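PDB 5MJR: protein Thf1 from Thermosynechococcus elongatus, which associates with the FtsH protease complex involved in photosystem II repair and may take part in photosynthetic membrane biogenesis. Local coordinates for residues A[49-54]-A[95-100]. Sequence-based numbering, arbitrary orientation.
Sequences ELLVEI and HALCVA
Leu97 reaches in among Leu50, Leu51 and Ile54, and all four contacts between the two segments are apolar. Its CG lies anti to the backbone N (chi1 -179°), which carries the branch across to the facing helix; chi2 of 126°, away from the staggered values, sets CD1 against Leu50. CD1 lies 3.8 Å from Leu50 CD2, where the two side chains cross at about a right angle, and also 4.1 Å from Leu51 CD2. The other methyl, CD2, lies 4.3 Å from Ile54 CD1 and is also near Leu50 CD2. Leu51 slides past Leu97 in the opposite direction, bringing its CD2 to 4.0 Å from Leu97 CG; the same methyl approaches Ala100 CB at 4.3 Å. The segment axes approach to 10.5 Å at a crossing angle of -28°; mainly leucine and isoleucine side chains span the gap, and 193 Å² is buried, both sides summed.

All five touching residues are buried, so this is interior packing between helix 41-58 and helix 90-100 of an all-helical fold. Phe31 of helix 24-34 touches both Leu51 and Ala96, while helix 67-80 supplies Phe80 against Leu50 and Val73 against Ile54. Behind helix 90-100, Cys98 packs on Leu108 of helix 105-113.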
loop_
_atom_site.group_PDB
_atom_site.type_symbol
_atom_site.label_atom_id
_atom_site.label_comp_id
_atom_site.label_asym_id
_atom_site.label_seq_id
_atom_site.Cartn_x
_atom_site.Cartn_y
_atom_site.Cartn_z
ATOM N N GLU A 49 -5.454 10.092 -8.910
ATOM C CA GLU A 49 -6.060 8.768 -8.887
ATOM C C GLU A 49 -5.902 8.177 -7.444
ATOM O O GLU A 49 -6.870 7.578 -6.945
ATOM C CB GLU A 49 -5.414 7.851 -9.920
ATOM C CG GLU A 49 -5.894 8.004 -11.346
ATOM C CD GLU A 49 -5.386 6.921 -12.315
ATOM O OE1 GLU A 49 -4.963 5.839 -11.844
ATOM O OE2 GLU A 49 -5.451 7.222 -13.543
ATOM N N LEU A 50 -4.778 8.321 -6.834
ATOM C CA LEU A 50 -4.537 7.799 -5.472
ATOM C C LEU A 50 -5.458 8.529 -4.472
ATOM O O LEU A 50 -6.014 7.918 -3.557
ATOM C CB LEU A 50 -3.063 7.846 -5.110
ATOM C CG LEU A 50 -2.677 7.163 -3.810
ATOM C CD1 LEU A 50 -3.081 5.678 -3.736
ATOM C CD2 LEU A 50 -1.222 7.376 -3.561
ATOM N N LEU A 51 -5.539 9.879 -4.635
ATOM C CA LEU A 51 -6.403 10.649 -3.704
ATOM C C LEU A 51 -7.843 10.124 -3.788
ATOM O O LEU A 51 -8.513 9.997 -2.745
ATOM C CB LEU A 51 -6.374 12.174 -4.084
ATOM C CG LEU A 51 -5.128 12.923 -3.675
ATOM C CD1 LEU A 51 -5.192 14.311 -4.327
ATOM C CD2 LEU A 51 -5.045 13.153 -2.150
ATOM N N VAL A 52 -8.351 9.898 -4.986
ATOM C CA VAL A 52 -9.691 9.386 -5.153
ATOM C C VAL A 52 -9.855 7.980 -4.523
ATOM O O VAL A 52 -10.824 7.704 -3.822
ATOM C CB VAL A 52 -10.121 9.377 -6.638
ATOM C CG1 VAL A 52 -11.419 8.640 -6.872
ATOM C CG2 VAL A 52 -10.192 10.855 -7.167
ATOM N N GLU A 53 -8.875 7.118 -4.849
ATOM C CA GLU A 53 -8.934 5.727 -4.359
ATOM C C GLU A 53 -8.993 5.686 -2.848
ATOM O O GLU A 53 -9.851 4.949 -2.298
ATOM C CB GLU A 53 -7.677 4.988 -4.916
ATOM C CG GLU A 53 -7.643 3.537 -4.539
ATOM C CD GLU A 53 -6.447 2.813 -5.091
ATOM O OE1 GLU A 53 -5.422 3.489 -5.431
ATOM O OE2 GLU A 53 -6.481 1.555 -5.173
ATOM N N ILE A 54 -8.181 6.436 -2.148
ATOM C CA ILE A 54 -8.164 6.423 -0.702
ATOM C C ILE A 54 -9.452 7.005 -0.173
ATOM O O ILE A 54 -10.024 6.537 0.773
ATOM C CB ILE A 54 -6.915 7.149 -0.157
ATOM C CG1 ILE A 54 -5.631 6.416 -0.573
ATOM C CG2 ILE A 54 -7.035 7.348 1.325
ATOM C CD1 ILE A 54 -4.374 7.136 -0.282
ATOM N N HIS A 95 3.183 14.123 2.405
ATOM C CA HIS A 95 2.592 14.757 3.569
ATOM C C HIS A 95 1.213 15.297 3.188
ATOM O O HIS A 95 0.209 15.107 3.872
ATOM C CB HIS A 95 3.547 15.801 4.117
ATOM C CG HIS A 95 2.927 16.609 5.259
ATOM N ND1 HIS A 95 2.042 17.679 4.997
ATOM C CD2 HIS A 95 3.167 16.606 6.595
ATOM C CE1 HIS A 95 1.678 18.254 6.128
ATOM N NE2 HIS A 95 2.278 17.539 7.108
ATOM N N ALA A 96 1.199 16.059 2.089
ATOM C CA ALA A 96 -0.030 16.684 1.613
ATOM C C ALA A 96 -1.128 15.685 1.280
ATOM O O ALA A 96 -2.333 15.866 1.585
ATOM C CB ALA A 96 0.262 17.625 0.463
ATOM N N LEU A 97 -0.719 14.593 0.638
ATOM C CA LEU A 97 -1.643 13.531 0.264
ATOM C C LEU A 97 -2.273 12.964 1.559
ATOM O O LEU A 97 -3.492 12.815 1.629
ATOM C CB LEU A 97 -0.855 12.424 -0.469
ATOM C CG LEU A 97 -1.779 11.250 -0.943
ATOM C CD1 LEU A 97 -1.614 10.973 -2.428
ATOM C CD2 LEU A 97 -1.215 10.078 -0.299
ATOM N N CYS A 98 -1.479 12.705 2.570
ATOM C CA CYS A 98 -2.060 12.099 3.769
ATOM C C CYS A 98 -2.975 13.041 4.522
ATOM O O CYS A 98 -4.101 12.677 4.922
ATOM C CB CYS A 98 -0.941 11.587 4.687
ATOM S SG CYS A 98 -0.085 10.150 4.025
ATOM N N VAL A 99 -2.523 14.298 4.711
ATOM C CA VAL A 99 -3.371 15.227 5.451
ATOM C C VAL A 99 -4.653 15.508 4.696
ATOM O O VAL A 99 -5.725 15.659 5.335
ATOM C CB VAL A 99 -2.633 16.485 5.921
ATOM C CG1 VAL A 99 -1.456 16.196 6.781
ATOM C CG2 VAL A 99 -2.240 17.361 4.855
ATOM N N ALA A 100 -4.609 15.546 3.361
ATOM C CA ALA A 100 -5.825 15.741 2.574
ATOM C C ALA A 100 -6.863 14.619 2.776
ATOM O O ALA A 100 -8.071 14.835 2.609
ATOM C CB ALA A 100 -5.473 15.850 1.124
#